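PDB 4LW8: putative epimerase from Burkholderia cenocepacia, which probably acts as an NAD(P)-dependent epimerase or dehydratase on a nucleotide sugar, in the pathway that builds the O-antigen of the bacterial lipopolysaccharide. Local coordinates for residues M34-R37 and L38-G42; P56-P59 and A60-Q63; V191-S194 and D195-L199. All coordinates share one frame; numbering follows the deposited sequence.

Contact 1: residues M34-R37 and L38-G42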
ATOM      1  N   MET A  34      -8.301 -25.300  -5.305  1.00 24.94           N
ATOM      2  CA  MET A  34      -6.993 -25.126  -5.938  1.00 24.83           C
ATOM      3  C   MET A  34      -6.219 -26.441  -5.883  1.00 29.86           C
ATOM      4  O   MET A  34      -5.507 -26.818  -6.824  1.00 29.63           O
ATOM      5  CB  MET A  34      -6.184 -24.018  -5.250  1.00 26.60           C
ATOM      6  CG  MET A  34      -4.986 -23.542  -6.070  1.00 27.31           C
ATOM      7  SD  MET A  34      -5.498 -22.684  -7.568  1.00 26.37           S
ATOM      8  CE  MET A  34      -4.724 -23.701  -8.836  1.00 29.90           C
ATOM      9  N   ALA A  35      -6.381 -27.144  -4.770  1.00 25.89           N
ATOM     10  CA  ALA A  35      -5.727 -28.431  -4.578  1.00 30.60           C
ATOM     11  C   ALA A  35      -6.156 -29.434  -5.658  1.00 38.63           C
ATOM     12  O   ALA A  35      -5.313 -30.059  -6.304  1.00 32.75           O
ATOM     13  CB  ALA A  35      -6.029 -28.963  -3.188  1.00 25.41           C
ATOM     14  N   GLU A  36      -7.462 -29.570  -5.871  1.00 35.25           N
ATOM     15  CA  GLU A  36      -7.965 -30.484  -6.892  1.00 37.15           C
ATOM     16  C   GLU A  36      -7.434 -30.120  -8.292  1.00 36.64           C
ATOM     17  O   GLU A  36      -7.023 -30.997  -9.051  1.00 34.73           O
ATOM     18  CB  GLU A  36      -9.496 -30.497  -6.885  1.00 41.43           C
ATOM     19  CG  GLU A  36     -10.121 -31.567  -7.783  1.00 47.25           C
ATOM     20  CD  GLU A  36     -10.136 -31.180  -9.257  1.00 54.33           C
ATOM     21  OE1 GLU A  36     -10.161 -29.958  -9.555  1.00 49.24           O
ATOM     22  OE2 GLU A  36     -10.113 -32.102 -10.110  1.00 54.11           O
ATOM     23  N   ARG A  37      -7.459 -28.837  -8.638  1.00 31.22           N
ATOM     24  CA  ARG A  37      -6.925 -28.385  -9.928  1.00 36.06           C
ATOM     25  C   ARG A  37      -5.452 -28.784 -10.101  1.00 38.04           C
ATOM     26  O   ARG A  37      -5.075 -29.361 -11.115  1.00 37.70           O
ATOM     27  CB  ARG A  37      -7.069 -26.870 -10.072  1.00 29.04           C
ATOM     28  CG  ARG A  37      -8.323 -26.429 -10.821  1.00 39.18           C
ATOM     29  CD  ARG A  37      -9.625 -26.619 -10.015  1.00 39.74           C
ATOM     30  NE  ARG A  37     -10.771 -26.151 -10.800  1.00 35.31           N
ATOM     31  CZ  ARG A  37     -11.403 -26.898 -11.703  1.00 44.18           C
ATOM     32  NH1 ARG A  37     -11.023 -28.156 -11.909  1.00 45.43           N
ATOM     33  NH2 ARG A  37     -12.419 -26.398 -12.391  1.00 40.71           N
ATOM     34  N   LEU A  38      -4.629 -28.477  -9.104  1.00 31.24           N
ATOM     35  CA  LEU A  38      -3.206 -28.794  -9.153  1.00 27.97           C
ATOM     36  C   LEU A  38      -2.931 -30.298  -9.187  1.00 35.34           C
ATOM     37  O   LEU A  38      -2.073 -30.754  -9.933  1.00 33.86           O
ATOM     38  CB  LEU A  38      -2.481 -28.175  -7.960  1.00 25.88           C
ATOM     39  CG  LEU A  38      -2.334 -26.648  -8.033  1.00 32.71           C
ATOM     40  CD1 LEU A  38      -1.936 -26.110  -6.686  1.00 25.93           C
ATOM     41  CD2 LEU A  38      -1.300 -26.254  -9.087  1.00 29.13           C
ATOM     42  N   GLN A  39      -3.648 -31.059  -8.368  1.00 31.72           N
ATOM     43  CA  GLN A  39      -3.502 -32.509  -8.356  1.00 35.77           C
ATOM     44  C   GLN A  39      -3.825 -33.123  -9.708  1.00 37.56           C
ATOM     45  O   GLN A  39      -3.117 -34.012 -10.178  1.00 40.00           O
ATOM     46  CB  GLN A  39      -4.390 -33.122  -7.271  1.00 40.98           C
ATOM     47  CG  GLN A  39      -3.769 -33.060  -5.881  1.00 39.71           C
ATOM     48  CD  GLN A  39      -4.742 -33.430  -4.789  1.00 44.29           C
ATOM     49  OE1 GLN A  39      -5.944 -33.561  -5.025  1.00 46.78           O
ATOM     50  NE2 GLN A  39      -4.228 -33.617  -3.582  1.00 48.55           N
ATOM     51  N   ALA A  40      -4.889 -32.642 -10.344  1.00 37.04           N
ATOM     52  CA  ALA A  40      -5.280 -33.138 -11.668  1.00 42.06           C
ATOM     53  C   ALA A  40      -4.277 -32.728 -12.740  1.00 38.70           C
ATOM     54  O   ALA A  40      -4.160 -33.388 -13.763  1.00 40.95           O
ATOM     55  CB  ALA A  40      -6.674 -32.646 -12.040  1.00 42.17           C
ATOM     56  N   ALA A  41      -3.562 -31.632 -12.513  1.00 36.52           N
ATOM     57  CA  ALA A  41      -2.527 -31.201 -13.446  1.00 38.45           C
ATOM     58  C   ALA A  41      -1.214 -31.924 -13.160  1.00 44.84           C
ATOM     59  O   ALA A  41      -0.199 -31.653 -13.800  1.00 47.53           O
ATOM     60  CB  ALA A  41      -2.329 -29.704 -13.372  1.00 34.64           C
ATOM     61  N   GLY A  42      -1.237 -32.815 -12.169  1.00 41.65           N
ATOM     62  CA  GLY A  42      -0.113 -33.691 -11.879  1.00 43.63           C
ATOM     63  C   GLY A  42       0.846 -33.271 -10.774  1.00 43.05           C
ATOM     64  O   GLY A  42       1.904 -33.877 -10.637  1.00 43.65           O
TER
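M34 and L38 meet along the last turns of helix 29-40, the helix of the beta-alpha-beta unit that opens the Rossmann fold between strands 20-24 and 44-49. Four successive carbonyls each accept the amide hydrogen of the residue four positions on. M34 O receives L38 N, A35 O receives Q39 N at 2.8 Å, and E36 O receives A40 N. The bond from A41 N to R37 O is more bent, 136° at the hydrogen, as the helix comes undone. G42, with positive phi, belongs to a Schellman motif; one of its bonds runs from G42 N to Q39 O, 3.0 Å. At this phi a side chain would press on the carbonyl of A41, hence a glycine.

E36, at the surface, pairs with R37 in a salt bridge, but R37 NH1 reaches E36 OE1 only through a weak hydrogen bond of 3.1 Å. The guanidinium is held more firmly by R228 O, which takes NH2, and T231 OG1 receives a weak bond from NE, tying this helix to helix 227-240. The inner side is apolar: L38, a branched residue suited to a buried niche, packs on A21, V23 and V45 of the sheet. M34 sends CG anti to its own nitrogen (chi1 -165°) and then bends, bringing CE to 3.9 Å from L38 CG.

Contact 2: residues P56-P59 and A60-Q63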
ATOM      1  N   PRO A  56      -7.767 -30.823   9.278  1.00 69.25           N
ATOM      2  CA  PRO A  56      -8.918 -30.876   8.363  1.00 65.22           C
ATOM      3  C   PRO A  56      -9.466 -32.292   8.174  1.00 67.23           C
ATOM      4  O   PRO A  56      -8.695 -33.255   8.102  1.00 68.33           O
ATOM      5  CB  PRO A  56      -8.346 -30.330   7.050  1.00 62.12           C
ATOM      6  CG  PRO A  56      -6.906 -30.632   7.127  1.00 58.85           C
ATOM      7  CD  PRO A  56      -6.517 -30.496   8.570  1.00 61.52           C
ATOM      8  N   ALA A  57     -10.791 -32.407   8.103  1.00 71.27           N
ATOM      9  CA  ALA A  57     -11.456 -33.698   7.938  1.00 66.79           C
ATOM     10  C   ALA A  57     -11.762 -34.020   6.471  1.00 64.50           C
ATOM     11  O   ALA A  57     -11.874 -35.188   6.093  1.00 67.60           O
ATOM     12  CB  ALA A  57     -12.736 -33.727   8.756  1.00 66.53           C
ATOM     13  N   ASP A  58     -11.894 -32.973   5.660  1.00 66.85           N
ATOM     14  CA  ASP A  58     -12.225 -33.093   4.238  1.00 61.02           C
ATOM     15  C   ASP A  58     -11.285 -34.022   3.465  1.00 59.62           C
ATOM     16  O   ASP A  58     -10.070 -33.848   3.494  1.00 63.88           O
ATOM     17  CB  ASP A  58     -12.223 -31.708   3.598  1.00 53.01           C
ATOM     18  CG  ASP A  58     -13.051 -31.645   2.330  1.00 53.81           C
ATOM     19  OD1 ASP A  58     -12.903 -32.509   1.443  1.00 55.55           O
ATOM     20  OD2 ASP A  58     -13.872 -30.719   2.228  1.00 58.51           O
ATOM     21  N   PRO A  59     -11.855 -35.004   2.752  1.00 59.47           N
ATOM     22  CA  PRO A  59     -11.091 -35.979   1.967  1.00 55.00           C
ATOM     23  C   PRO A  59     -10.283 -35.355   0.838  1.00 52.71           C
ATOM     24  O   PRO A  59      -9.403 -36.011   0.293  1.00 60.28           O
ATOM     25  CB  PRO A  59     -12.178 -36.882   1.386  1.00 56.86           C
ATOM     26  CG  PRO A  59     -13.334 -36.725   2.324  1.00 61.17           C
ATOM     27  CD  PRO A  59     -13.301 -35.288   2.712  1.00 56.71           C
ATOM     28  N   ALA A  60     -10.596 -34.116   0.476  1.00 52.56           N
ATOM     29  CA  ALA A  60      -9.866 -33.421  -0.576  1.00 51.06           C
ATOM     30  C   ALA A  60      -8.406 -33.207  -0.193  1.00 50.72           C
ATOM     31  O   ALA A  60      -7.551 -33.001  -1.061  1.00 47.28           O
ATOM     32  CB  ALA A  60     -10.528 -32.086  -0.883  1.00 44.31           C
ATOM     33  N   PHE A  61      -8.123 -33.253   1.105  1.00 48.84           N
ATOM     34  CA  PHE A  61      -6.774 -32.991   1.598  1.00 46.67           C
ATOM     35  C   PHE A  61      -6.013 -34.272   1.942  1.00 52.15           C
ATOM     36  O   PHE A  61      -4.917 -34.214   2.499  1.00 53.52           O
ATOM     37  CB  PHE A  61      -6.838 -32.066   2.808  1.00 39.43           C
ATOM     38  CG  PHE A  61      -7.507 -30.762   2.513  1.00 39.39           C
ATOM     39  CD1 PHE A  61      -6.958 -29.884   1.601  1.00 41.45           C
ATOM     40  CD2 PHE A  61      -8.709 -30.432   3.112  1.00 38.64           C
ATOM     41  CE1 PHE A  61      -7.584 -28.696   1.307  1.00 33.16           C
ATOM     42  CE2 PHE A  61      -9.335 -29.243   2.821  1.00 42.67           C
ATOM     43  CZ  PHE A  61      -8.771 -28.376   1.918  1.00 38.86           C
ATOM     44  N   ALA A  62      -6.587 -35.422   1.596  1.00 56.65           N
ATOM     45  CA  ALA A  62      -6.013 -36.704   1.988  1.00 55.10           C
ATOM     46  C   ALA A  62      -4.619 -36.899   1.386  1.00 52.81           C
ATOM     47  O   ALA A  62      -3.753 -37.497   2.007  1.00 49.16           O
ATOM     48  CB  ALA A  62      -6.934 -37.843   1.581  1.00 63.67           C
ATOM     49  N   GLN A  63      -4.394 -36.379   0.187  1.00 51.35           N
ATOM     50  CA  GLN A  63      -3.092 -36.527  -0.454  1.00 41.72           C
ATOM     51  C   GLN A  63      -2.262 -35.240  -0.425  1.00 41.04           C
ATOM     52  O   GLN A  63      -1.298 -35.100  -1.173  1.00 39.58           O
ATOM     53  CB  GLN A  63      -3.276 -36.994  -1.890  1.00 42.66           C
ATOM     54  CG  GLN A  63      -3.847 -38.395  -1.993  1.00 57.39           C
ATOM     55  CD  GLN A  63      -4.019 -38.851  -3.423  1.00 72.40           C
ATOM     56  OE1 GLN A  63      -3.539 -39.921  -3.805  1.00 84.02           O
ATOM     57  NE2 GLN A  63      -4.720 -38.048  -4.225  1.00 75.66           N
TER
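The ring of F61 is approached obliquely by P56 CB and D58 O, along the side that carries CD2. P56 CB lies 4.0 Å from F61 CD2, and D58 CB sits 3.8 Å from that same ring carbon, close to CE2 as well. T27, in the loop before helix 29-40, and R32 on that helix also touch the phenylalanine, which is buried although most of its neighbours in the loop lie near the surface. A large flat hydrocarbon suits this place because it gives the loop an apolar surface to lay against T27 and R32. The carboxylate of D58 is the other flat group. Its OD1 accepts A60 N at 3.0 Å on the anti side, with the amide 22° out of the carboxylate plane, while OD2 forms a salt bridge with R32 NH1.

These contacts belong to a short 3-10 turn in the loop that joins strand 44-49 to strand 65-68. D58 OD1 closes an Asx turn on A60 N: with CG anti to the backbone N (chi1 -158°), the carboxylate swings across to the A60 amide in a nearly straight bond of 167°. A proline follows naturally at P59, since its nitrogen has no hydrogen to offer and its ring already restricts phi to a value suited to the turn. D58 O then accepts F61 N at 3.1 Å. One residue further on, A62 N binds P59 O at 3.2 Å, while A62 CB, a small methyl, sits 3.3 Å from P59 O.

Contact 3: residues V191-S194 and D195-L199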
ATOM      1  N   VAL A 191     -19.547 -24.205  -3.089  1.00 28.23           N
ATOM      2  CA  VAL A 191     -19.747 -25.050  -1.914  1.00 36.50           C
ATOM      3  C   VAL A 191     -18.563 -24.935  -0.954  1.00 37.01           C
ATOM      4  O   VAL A 191     -17.410 -25.117  -1.357  1.00 31.07           O
ATOM      5  CB  VAL A 191     -19.957 -26.531  -2.321  1.00 31.77           C
ATOM      6  CG1 VAL A 191     -19.901 -27.468  -1.101  1.00 33.10           C
ATOM      7  CG2 VAL A 191     -21.274 -26.687  -3.063  1.00 30.91           C
ATOM      8  N   GLY A 192     -18.857 -24.616   0.309  1.00 33.59           N
ATOM      9  CA  GLY A 192     -17.838 -24.501   1.337  1.00 32.33           C
ATOM     10  C   GLY A 192     -17.511 -23.074   1.781  1.00 33.35           C
ATOM     11  O   GLY A 192     -16.826 -22.875   2.782  1.00 36.29           O
ATOM     12  N   GLN A 193     -17.963 -22.073   1.040  1.00 26.35           N
ATOM     13  CA  GLN A 193     -17.724 -20.683   1.449  1.00 23.22           C
ATOM     14  C   GLN A 193     -18.637 -20.298   2.624  1.00 32.40           C
ATOM     15  O   GLN A 193     -19.808 -20.665   2.640  1.00 33.54           O
ATOM     16  CB  GLN A 193     -17.942 -19.736   0.271  1.00 22.24           C
ATOM     17  CG  GLN A 193     -17.588 -18.286   0.565  1.00 29.32           C
ATOM     18  CD  GLN A 193     -17.688 -17.425  -0.682  1.00 31.93           C
ATOM     19  OE1 GLN A 193     -18.779 -17.203  -1.224  1.00 25.36           O
ATOM     20  NE2 GLN A 193     -16.547 -16.946  -1.152  1.00 28.54           N
ATOM     21  N   SER A 194     -18.120 -19.558   3.604  1.00 36.67           N
ATOM     22  CA  SER A 194     -18.924 -19.252   4.798  1.00 37.07           C
ATOM     23  C   SER A 194     -20.080 -18.307   4.482  1.00 38.46           C
ATOM     24  O   SER A 194     -20.033 -17.562   3.495  1.00 33.14           O
ATOM     25  CB  SER A 194     -18.064 -18.642   5.897  1.00 45.00           C
ATOM     26  OG  SER A 194     -17.814 -17.275   5.643  1.00 51.33           O
ATOM     27  N   ASP A 195     -21.118 -18.333   5.321  1.00 41.25           N
ATOM     28  CA  ASP A 195     -22.303 -17.511   5.080  1.00 39.03           C
ATOM     29  C   ASP A 195     -22.077 -16.075   5.535  1.00 39.73           C
ATOM     30  O   ASP A 195     -23.011 -15.295   5.621  1.00 41.68           O
ATOM     31  CB  ASP A 195     -23.562 -18.103   5.742  1.00 44.69           C
ATOM     32  CG  ASP A 195     -23.465 -18.201   7.253  1.00 52.00           C
ATOM     33  OD1 ASP A 195     -22.362 -18.014   7.815  1.00 48.12           O
ATOM     34  OD2 ASP A 195     -24.517 -18.480   7.877  1.00 56.93           O
ATOM     35  N   ALA A 196     -20.827 -15.741   5.833  1.00 43.12           N
ATOM     36  CA  ALA A 196     -20.425 -14.353   6.017  1.00 45.03           C
ATOM     37  C   ALA A 196     -20.495 -13.634   4.681  1.00 46.82           C
ATOM     38  O   ALA A 196     -20.621 -12.412   4.627  1.00 43.51           O
ATOM     39  CB  ALA A 196     -19.021 -14.269   6.581  1.00 45.87           C
ATOM     40  N   TYR A 197     -20.397 -14.404   3.601  1.00 36.19           N
ATOM     41  CA  TYR A 197     -20.527 -13.857   2.263  1.00 35.17           C
ATOM     42  C   TYR A 197     -21.993 -13.871   1.819  1.00 38.22           C
ATOM     43  O   TYR A 197     -22.796 -14.684   2.292  1.00 32.62           O
ATOM     44  CB  TYR A 197     -19.648 -14.635   1.281  1.00 31.72           C
ATOM     45  CG  TYR A 197     -18.158 -14.426   1.495  1.00 33.45           C
ATOM     46  CD1 TYR A 197     -17.459 -15.174   2.441  1.00 35.50           C
ATOM     47  CD2 TYR A 197     -17.447 -13.507   0.734  1.00 38.95           C
ATOM     48  CE1 TYR A 197     -16.099 -15.000   2.637  1.00 36.61           C
ATOM     49  CE2 TYR A 197     -16.079 -13.330   0.920  1.00 45.64           C
ATOM     50  CZ  TYR A 197     -15.416 -14.086   1.873  1.00 47.54           C
ATOM     51  OH  TYR A 197     -14.067 -13.925   2.068  1.00 56.07           O
ATOM     52  N   LEU A 198     -22.335 -12.966   0.909  1.00 36.70           N
ATOM     53  CA  LEU A 198     -23.727 -12.740   0.533  1.00 32.95           C
ATOM     54  C   LEU A 198     -24.423 -13.950  -0.128  1.00 28.80           C
ATOM     55  O   LEU A 198     -25.481 -14.387   0.323  1.00 32.64           O
ATOM     56  CB  LEU A 198     -23.810 -11.531  -0.398  1.00 39.75           C
ATOM     57  CG  LEU A 198     -25.243 -11.147  -0.757  1.00 45.16           C
ATOM     58  CD1 LEU A 198     -26.031 -10.885   0.509  1.00 42.40           C
ATOM     59  CD2 LEU A 198     -25.251  -9.929  -1.658  1.00 55.70           C
ATOM     60  N   LEU A 199     -23.848 -14.491  -1.191  1.00 25.99           N
ATOM     61  CA  LEU A 199     -24.506 -15.600  -1.893  1.00 30.21           C
ATOM     62  C   LEU A 199     -24.679 -16.857  -1.008  1.00 31.90           C
ATOM     63  O   LEU A 199     -25.759 -17.461  -1.017  1.00 34.65           O
ATOM     64  CB  LEU A 199     -23.762 -15.930  -3.202  1.00 33.08           C
ATOM     65  CG  LEU A 199     -24.369 -15.280  -4.469  1.00 39.87           C
ATOM     66  CD1 LEU A 199     -24.604 -13.789  -4.295  1.00 39.74           C
ATOM     67  CD2 LEU A 199     -23.516 -15.526  -5.709  1.00 36.67           C
TER
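S194 O receives the amide of Y197, whose N lies 3.2 Å away in a nearly straight bond. This bond closes a type I beta turn from S194 to Y197, the N-cap position before helix 198-207. The serine hydroxyl adds a weak bond: OG accepts A196 N at 3.4 Å. It can do so because chi1 of 79° places OG between the backbone N and the carbonyl carbon, and a short polar side chain is just long enough to reach into the turn.

Q193 has a different task. Its extended chain crosses the tyrosine at about a right angle and lays its amide on one face of the ring, the two planes only 10° apart. NE2 stands 3.9 Å above the ring, over its centre, and Q193 CG comes to 3.6 Å from Y197 CD1; S194 O lies at the ring edge. The amide cannot easily turn, because OE1 is bonded to T189 OG1 and NE2 to Y188 O. With both ends of the amide held by the residues that close strand 180-189, the glutamine offers the tyrosine a fixed flat platform, so stacking and hydrogen bonding together link that strand's end to the start of the helix.

Overall arrangement
The three contacts follow one another along the chain. Contacts 1 and 2 are neighbours, their centres 13 Å apart on the same side of the chain's centre. They touch where Q39 packs on Q63. The loop of contact 2 follows strand 44-49, the second strand of the unit to which contact 1 belongs. Contact 3 lies apart, its centre 23 Å from contact 1 and 20 Å from contact 2, between strand 180-189 of the same large sheet and helix 198-207. Through its salt bridge to D58 and its bond to V191 O, R32 ties both the loop after strand 44-49 and the segment after strand 180-189 to helix 29-40, the first helix of the Rossmann-type fold.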